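Local coordinates for protein dehydrogenase (Sinorhizobium meliloti, PDB 3UOE) that probably acts as an oxidoreductase of the LDH2/MDH2 family, whose members include malate and L-lactate dehydrogenases, at residues Met142-Ala147 against Pro192-Leu197; Ile156-Ser161 against Asn180-Gly185. One frame throughout, in Å; residues are numbered along the deposited sequence.

Contact 1: residues Met142-Ala147 against Pro192-Leu197; sequences MLAYYA and PFVLDL
D196 reaches from its strand across to the backbone N of A144, in helix 144-152. D196 OD2 lies 3.0 Å from A144 N. The hydrogen bond is weak, with an N-H...O angle of only 135°. The same oxygen is 3.4 Å from A144 CB. Behind it, D196 CB lies 3.7 Å from A144 CB, so the methyl group rests along the acid side chain as well as at its end. Two more residues close round the carboxylate. The selenomethionine M142 crosses it at an angle and brings CG to 3.5 Å from D196 OD2. L143 stands by the other oxygen, with CB 4.0 Å from D196 OD1. The acid gets this far because CG is anti to the backbone N (chi1 -176°), which extends the side chain toward the helix.

Strand 193-197 is the outermost strand at one end of a seven-stranded mixed sheet in this chain. Helix 144-152 packs on one face of that end. V194 and D196 point to the helix. F193, L195 and L197 belong to the other face and meet L258, G251 and K248 of the second subunit.

The V194 end is looser. V194 CG1 touches A144 CB at 4.0 Å, and there is no polar link across the segments at this end. A147 faces the strand but stays back from it, and packs on A183 of strand 182-186. M142 and L143 are buried, whereas A144, V194 and D196 keep part of their surface open to solvent. With an alanine at D196, A144 N would probably lose this acceptor, and a gap would be likely to open beside M142 and L143.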
HETATM    1  N   MSE A 142     -10.868  -5.436 -12.319  1.00  5.25           N
HETATM    2  CA  MSE A 142     -10.958  -5.268 -10.874  1.00  6.70           C
HETATM    3  C   MSE A 142      -9.959  -6.135 -10.131  1.00  7.70           C
HETATM    4  O   MSE A 142     -10.073  -7.356 -10.145  1.00  8.73           O
HETATM    5  CB  MSE A 142     -12.373  -5.616 -10.410  1.00  8.81           C
HETATM    6  CG  MSE A 142     -12.544  -5.700  -8.896  1.00 10.14           C
HETATM    7 SE   MSE A 142     -14.364  -6.278  -8.387  1.00 26.03          SE
HETATM    8  CE  MSE A 142     -14.254  -8.162  -8.878  1.00  8.41           C
ATOM      9  N   LEU A 143      -8.998  -5.511  -9.459  1.00  5.78           N
ATOM     10  CA  LEU A 143      -7.910  -6.267  -8.842  1.00  6.34           C
ATOM     11  C   LEU A 143      -8.355  -7.169  -7.683  1.00  7.85           C
ATOM     12  O   LEU A 143      -7.662  -8.122  -7.341  1.00  6.22           O
ATOM     13  CB  LEU A 143      -6.780  -5.337  -8.399  1.00  6.25           C
ATOM     14  CG  LEU A 143      -6.148  -4.458  -9.488  1.00  6.91           C
ATOM     15  CD1 LEU A 143      -4.831  -3.847  -9.000  1.00  7.23           C
ATOM     16  CD2 LEU A 143      -5.926  -5.251 -10.773  1.00  5.64           C
ATOM     17  N   ALA A 144      -9.508  -6.872  -7.087  1.00  7.11           N
ATOM     18  CA  ALA A 144     -10.023  -7.688  -5.988  1.00  7.20           C
ATOM     19  C   ALA A 144     -10.174  -9.147  -6.427  1.00  8.65           C
ATOM     20  O   ALA A 144     -10.016 -10.071  -5.621  1.00  9.53           O
ATOM     21  CB  ALA A 144     -11.367  -7.130  -5.470  1.00  7.30           C
ATOM     22  N   TYR A 145     -10.468  -9.345  -7.710  1.00  8.39           N
ATOM     23  CA  TYR A 145     -10.674 -10.681  -8.257  1.00  7.22           C
ATOM     24  C   TYR A 145      -9.448 -11.566  -7.992  1.00  8.79           C
ATOM     25  O   TYR A 145      -9.577 -12.710  -7.556  1.00  8.07           O
ATOM     26  CB  TYR A 145     -10.957 -10.600  -9.763  1.00  7.19           C
ATOM     27  CG  TYR A 145     -11.369 -11.921 -10.389  1.00  7.99           C
ATOM     28  CD1 TYR A 145     -10.415 -12.861 -10.771  1.00  8.68           C
ATOM     29  CD2 TYR A 145     -12.709 -12.227 -10.592  1.00  7.60           C
ATOM     30  CE1 TYR A 145     -10.785 -14.079 -11.334  1.00  9.49           C
ATOM     31  CE2 TYR A 145     -13.094 -13.436 -11.156  1.00  9.55           C
ATOM     32  CZ  TYR A 145     -12.128 -14.359 -11.524  1.00 12.11           C
ATOM     33  OH  TYR A 145     -12.508 -15.558 -12.088  1.00 14.88           O
ATOM     34  N   TYR A 146      -8.267 -11.015  -8.262  1.00  7.08           N
ATOM     35  CA  TYR A 146      -7.009 -11.732  -8.098  1.00  6.77           C
ATOM     36  C   TYR A 146      -6.646 -11.857  -6.620  1.00  7.68           C
ATOM     37  O   TYR A 146      -6.286 -12.941  -6.165  1.00  9.05           O
ATOM     38  CB  TYR A 146      -5.892 -11.040  -8.889  1.00  6.33           C
ATOM     39  CG  TYR A 146      -6.329 -10.648 -10.286  1.00  7.29           C
ATOM     40  CD1 TYR A 146      -6.567 -11.620 -11.267  1.00  7.99           C
ATOM     41  CD2 TYR A 146      -6.536  -9.315 -10.618  1.00  6.27           C
ATOM     42  CE1 TYR A 146      -6.992 -11.268 -12.552  1.00  6.56           C
ATOM     43  CE2 TYR A 146      -6.949  -8.948 -11.894  1.00  7.00           C
ATOM     44  CZ  TYR A 146      -7.178  -9.925 -12.857  1.00  8.26           C
ATOM     45  OH  TYR A 146      -7.585  -9.549 -14.117  1.00  7.30           O
ATOM     46  N   ALA A 147      -6.756 -10.761  -5.872  1.00  7.07           N
ATOM     47  CA  ALA A 147      -6.512 -10.800  -4.425  1.00  9.43           C
ATOM     48  C   ALA A 147      -7.370 -11.874  -3.759  1.00  9.16           C
ATOM     49  O   ALA A 147      -6.908 -12.609  -2.886  1.00  9.42           O
ATOM     50  CB  ALA A 147      -6.781  -9.431  -3.784  1.00  6.88           C
ATOM     51  N   PRO A 192     -12.609 -14.339   3.105  1.00 17.01           N
ATOM     52  CA  PRO A 192     -11.284 -13.720   3.185  1.00 13.92           C
ATOM     53  C   PRO A 192     -11.344 -12.204   3.333  1.00 10.82           C
ATOM     54  O   PRO A 192     -12.269 -11.558   2.843  1.00 10.03           O
ATOM     55  CB  PRO A 192     -10.633 -14.080   1.836  1.00 11.37           C
ATOM     56  CG  PRO A 192     -11.658 -14.844   1.050  1.00 15.12           C
ATOM     57  CD  PRO A 192     -12.978 -14.701   1.726  1.00 17.16           C
ATOM     58  N   PHE A 193     -10.346 -11.648   4.008  1.00  9.28           N
ATOM     59  CA  PHE A 193     -10.109 -10.217   3.982  1.00  9.07           C
ATOM     60  C   PHE A 193      -9.723  -9.828   2.549  1.00  8.46           C
ATOM     61  O   PHE A 193      -8.788 -10.390   1.977  1.00  7.86           O
ATOM     62  CB  PHE A 193      -8.982  -9.860   4.950  1.00  7.65           C
ATOM     63  CG  PHE A 193      -8.474  -8.448   4.802  1.00  7.60           C
ATOM     64  CD1 PHE A 193      -7.476  -8.147   3.875  1.00  7.25           C
ATOM     65  CD2 PHE A 193      -8.989  -7.424   5.590  1.00  6.91           C
ATOM     66  CE1 PHE A 193      -7.000  -6.841   3.734  1.00  8.06           C
ATOM     67  CE2 PHE A 193      -8.516  -6.112   5.466  1.00  7.94           C
ATOM     68  CZ  PHE A 193      -7.522  -5.818   4.533  1.00  7.55           C
ATOM     69  N   VAL A 194     -10.459  -8.894   1.962  1.00  7.00           N
ATOM     70  CA  VAL A 194     -10.193  -8.489   0.582  1.00  8.89           C
ATOM     71  C   VAL A 194     -10.253  -6.972   0.418  1.00  9.20           C
ATOM     72  O   VAL A 194     -11.333  -6.387   0.363  1.00  8.19           O
ATOM     73  CB  VAL A 194     -11.166  -9.160  -0.440  1.00  9.51           C
ATOM     74  CG1 VAL A 194     -10.871  -8.673  -1.853  1.00  8.42           C
ATOM     75  CG2 VAL A 194     -11.064 -10.684  -0.369  1.00  9.14           C
ATOM     76  N   LEU A 195      -9.078  -6.350   0.339  1.00  7.97           N
ATOM     77  CA  LEU A 195      -8.966  -4.909   0.161  1.00  8.23           C
ATOM     78  C   LEU A 195      -8.621  -4.593  -1.286  1.00  9.63           C
ATOM     79  O   LEU A 195      -7.727  -5.213  -1.855  1.00  9.47           O
ATOM     80  CB  LEU A 195      -7.868  -4.354   1.066  1.00  8.63           C
ATOM     81  CG  LEU A 195      -7.608  -2.847   0.993  1.00  9.51           C
ATOM     82  CD1 LEU A 195      -8.781  -2.058   1.577  1.00  7.63           C
ATOM     83  CD2 LEU A 195      -6.306  -2.498   1.707  1.00  7.90           C
ATOM     84  N   ASP A 196      -9.332  -3.628  -1.867  1.00  9.71           N
ATOM     85  CA  ASP A 196      -9.090  -3.172  -3.237  1.00 11.12           C
ATOM     86  C   ASP A 196      -9.390  -1.680  -3.302  1.00 12.89           C
ATOM     87  O   ASP A 196     -10.520  -1.260  -3.095  1.00 12.79           O
ATOM     88  CB  ASP A 196      -9.991  -3.927  -4.221  1.00 11.04           C
ATOM     89  CG  ASP A 196      -9.710  -3.573  -5.679  1.00 12.35           C
ATOM     90  OD1 ASP A 196      -8.730  -2.844  -5.960  1.00 12.31           O
ATOM     91  OD2 ASP A 196     -10.474  -4.039  -6.553  1.00 12.01           O
ATOM     92  N   LEU A 197      -8.383  -0.866  -3.572  1.00 15.51           N
ATOM     93  CA  LEU A 197      -8.620   0.567  -3.592  1.00 16.06           C
ATOM     94  C   LEU A 197      -7.758   1.306  -4.599  1.00 15.18           C
ATOM     95  O   LEU A 197      -6.559   1.059  -4.719  1.00 13.82           O
ATOM     96  CB  LEU A 197      -8.394   1.137  -2.203  1.00 15.95           C
ATOM     97  CG  LEU A 197      -6.964   0.961  -1.724  1.00 14.78           C
ATOM     98  CD1 LEU A 197      -6.261   2.298  -1.734  1.00 13.82           C
ATOM     99  CD2 LEU A 197      -6.981   0.382  -0.331  1.00 15.10           C
TER

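Contact 2: residues Ile156-Ser161 against Asn180-Gly185; sequences IGIVMS and NPVAIG
The flat groups here are the peptides of G157, V159, A183 and G185. The carbonyl of G157 takes the N-H of G185 in its own plane, with G157 O 2.7 Å from G185 N. G157/G185 and V159/A183 are hydrogen-bonded pairs, and I158/I184 and M160/V182 are non-hydrogen-bonded pairs. CA-H...O contacts add to the ladder: V182 CA lies 3.1 Å from V159 O. The strands run antiparallel at 169°.

One face carries I158, M160, V182 and I184. There the selenomethionine M160 crosses V182 obliquely, with M160 CG 4.0 Å from V182 CG2. V182 turns CG2 anti to its backbone N, with CG1 between N and the carbonyl carbon (chi1 55°). This brings CG2 to M160 and to 3.4 Å from V159 O. The other face carries V159 beside A183, CB to CB at 4.3 Å; G157 and G185 pair without side chains. Beyond the ladder, the proline ring of P181 sets its CD 3.0 Å from S161 O.

S161 OG is hydrogen-bonded to D286, and N180 ND2 to G253 O and E257. The pair is internal to the sheet: strand 285-291 flanks 156-161, strand 193-197 flanks 182-186, and helix 246-264 packs on M160.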
ATOM      1  N   ILE A 156      -1.564 -15.110   0.826  1.00 10.37           N
ATOM      2  CA  ILE A 156      -1.623 -13.653   0.859  1.00  7.98           C
ATOM      3  C   ILE A 156      -1.283 -13.145  -0.533  1.00  8.01           C
ATOM      4  O   ILE A 156      -0.244 -13.509  -1.094  1.00  8.10           O
ATOM      5  CB  ILE A 156      -0.600 -13.066   1.847  1.00  8.33           C
ATOM      6  CG1 ILE A 156      -1.061 -13.283   3.292  1.00  7.84           C
ATOM      7  CG2 ILE A 156      -0.352 -11.592   1.544  1.00  7.52           C
ATOM      8  CD1 ILE A 156       0.103 -13.309   4.319  1.00  7.97           C
ATOM      9  N   GLY A 157      -2.167 -12.324  -1.095  1.00  6.94           N
ATOM     10  CA  GLY A 157      -1.980 -11.802  -2.435  1.00  6.34           C
ATOM     11  C   GLY A 157      -2.002 -10.284  -2.454  1.00  8.01           C
ATOM     12  O   GLY A 157      -2.936  -9.662  -1.940  1.00  8.46           O
ATOM     13  N   ILE A 158      -0.964  -9.692  -3.036  1.00  6.72           N
ATOM     14  CA  ILE A 158      -0.860  -8.248  -3.161  1.00  6.12           C
ATOM     15  C   ILE A 158      -0.739  -7.906  -4.636  1.00  8.23           C
ATOM     16  O   ILE A 158       0.126  -8.444  -5.340  1.00  9.56           O
ATOM     17  CB  ILE A 158       0.354  -7.722  -2.383  1.00  9.07           C
ATOM     18  CG1 ILE A 158       0.228  -8.141  -0.915  1.00  6.74           C
ATOM     19  CG2 ILE A 158       0.502  -6.196  -2.532  1.00  7.57           C
ATOM     20  CD1 ILE A 158       1.361  -7.682  -0.050  1.00 12.63           C
ATOM     21  N   VAL A 159      -1.631  -7.037  -5.111  1.00  6.73           N
ATOM     22  CA  VAL A 159      -1.740  -6.772  -6.537  1.00  6.26           C
ATOM     23  C   VAL A 159      -1.737  -5.281  -6.822  1.00  7.18           C
ATOM     24  O   VAL A 159      -2.365  -4.504  -6.099  1.00  7.30           O
ATOM     25  CB  VAL A 159      -3.013  -7.384  -7.116  1.00  7.92           C
ATOM     26  CG1 VAL A 159      -2.844  -7.625  -8.612  1.00  9.02           C
ATOM     27  CG2 VAL A 159      -3.346  -8.678  -6.398  1.00  7.02           C
HETATM   28  N   MSE A 160      -1.015  -4.894  -7.872  1.00  6.04           N
HETATM   29  CA  MSE A 160      -0.930  -3.500  -8.307  1.00  6.88           C
HETATM   30  C   MSE A 160      -0.977  -3.430  -9.819  1.00  7.59           C
HETATM   31  O   MSE A 160      -0.540  -4.352 -10.514  1.00  6.53           O
HETATM   32  CB  MSE A 160       0.379  -2.855  -7.851  1.00  7.68           C
HETATM   33  CG  MSE A 160       0.386  -2.375  -6.424  1.00  9.56           C
HETATM   34 SE   MSE A 160       2.224  -2.203  -5.748  1.00 23.75          SE
HETATM   35  CE  MSE A 160       3.036  -1.225  -7.222  1.00 19.06           C
ATOM     36  N   SER A 161      -1.496  -2.321 -10.328  1.00  6.52           N
ATOM     37  CA  SER A 161      -1.544  -2.093 -11.760  1.00  5.85           C
ATOM     38  C   SER A 161      -1.519  -0.591 -11.953  1.00  8.06           C
ATOM     39  O   SER A 161      -2.083   0.155 -11.143  1.00  7.66           O
ATOM     40  CB  SER A 161      -2.832  -2.683 -12.346  1.00  8.01           C
ATOM     41  OG  SER A 161      -2.814  -2.704 -13.769  1.00  9.33           O
ATOM     42  N   ASN A 180      -3.749   3.780 -10.380  1.00  7.13           N
ATOM     43  CA  ASN A 180      -2.896   2.959  -9.499  1.00  6.50           C
ATOM     44  C   ASN A 180      -3.554   2.306  -8.294  1.00  8.23           C
ATOM     45  O   ASN A 180      -3.261   2.660  -7.148  1.00  8.18           O
ATOM     46  CB  ASN A 180      -1.677   3.756  -9.034  1.00  6.02           C
ATOM     47  CG  ASN A 180      -0.851   4.261 -10.192  1.00  6.42           C
ATOM     48  OD1 ASN A 180      -1.173   3.994 -11.356  1.00  5.85           O
ATOM     49  ND2 ASN A 180       0.221   4.993  -9.888  1.00  6.12           N
ATOM     50  N   PRO A 181      -4.421   1.325  -8.554  1.00  7.41           N
ATOM     51  CA  PRO A 181      -5.040   0.554  -7.480  1.00  7.03           C
ATOM     52  C   PRO A 181      -4.039  -0.423  -6.867  1.00  9.81           C
ATOM     53  O   PRO A 181      -3.105  -0.898  -7.540  1.00  6.00           O
ATOM     54  CB  PRO A 181      -6.136  -0.249  -8.196  1.00  7.15           C
ATOM     55  CG  PRO A 181      -5.951  -0.023  -9.666  1.00  7.69           C
ATOM     56  CD  PRO A 181      -4.706   0.777  -9.887  1.00  6.54           C
ATOM     57  N   VAL A 182      -4.242  -0.715  -5.587  1.00  9.38           N
ATOM     58  CA  VAL A 182      -3.599  -1.849  -4.958  1.00  7.75           C
ATOM     59  C   VAL A 182      -4.667  -2.706  -4.291  1.00  8.63           C
ATOM     60  O   VAL A 182      -5.589  -2.189  -3.670  1.00  9.37           O
ATOM     61  CB  VAL A 182      -2.565  -1.412  -3.922  1.00  8.12           C
ATOM     62  CG1 VAL A 182      -3.205  -0.487  -2.893  1.00  9.57           C
ATOM     63  CG2 VAL A 182      -1.959  -2.636  -3.251  1.00  7.73           C
ATOM     64  N   ALA A 183      -4.553  -4.020  -4.443  1.00  8.91           N
ATOM     65  CA  ALA A 183      -5.461  -4.942  -3.770  1.00  6.94           C
ATOM     66  C   ALA A 183      -4.694  -5.894  -2.846  1.00  7.64           C
ATOM     67  O   ALA A 183      -3.595  -6.352  -3.175  1.00  6.90           O
ATOM     68  CB  ALA A 183      -6.284  -5.715  -4.786  1.00  6.38           C
ATOM     69  N   ILE A 184      -5.274  -6.186  -1.688  1.00  7.32           N
ATOM     70  CA  ILE A 184      -4.650  -7.097  -0.734  1.00  7.14           C
ATOM     71  C   ILE A 184      -5.625  -8.179  -0.266  1.00  7.02           C
ATOM     72  O   ILE A 184      -6.665  -7.886   0.319  1.00  6.61           O
ATOM     73  CB  ILE A 184      -4.069  -6.342   0.480  1.00  6.55           C
ATOM     74  CG1 ILE A 184      -3.054  -5.293   0.021  1.00  8.47           C
ATOM     75  CG2 ILE A 184      -3.415  -7.314   1.457  1.00  6.36           C
ATOM     76  CD1 ILE A 184      -2.479  -4.450   1.155  1.00  8.09           C
ATOM     77  N   GLY A 185      -5.287  -9.435  -0.542  1.00  6.89           N
ATOM     78  CA  GLY A 185      -6.102 -10.556  -0.103  1.00  6.57           C
ATOM     79  C   GLY A 185      -5.429 -11.321   1.023  1.00  7.55           C
ATOM     80  O   GLY A 185      -4.252 -11.677   0.935  1.00  6.93           O
TER

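Both contacts reach the same end of one sheet, and their centres are about 7 Å apart. Strand 182-186 joins them, as the neighbour of both 156-161 and 193-197. Probable hydrogen bonds link the strands, with L195 O 2.6 Å from I184 N and L197 O 3.0 Å from V182 N. The helix of contact 1 also touches contact 2 directly: A147 CB is 3.6 Å from G185 N. Along the chain, contact 2 is nested in the loop closed by contact 1. Helix 144-152 leads into strand 156-161, and strand 182-186 leads into 193-197. Both contacts also meet the second subunit.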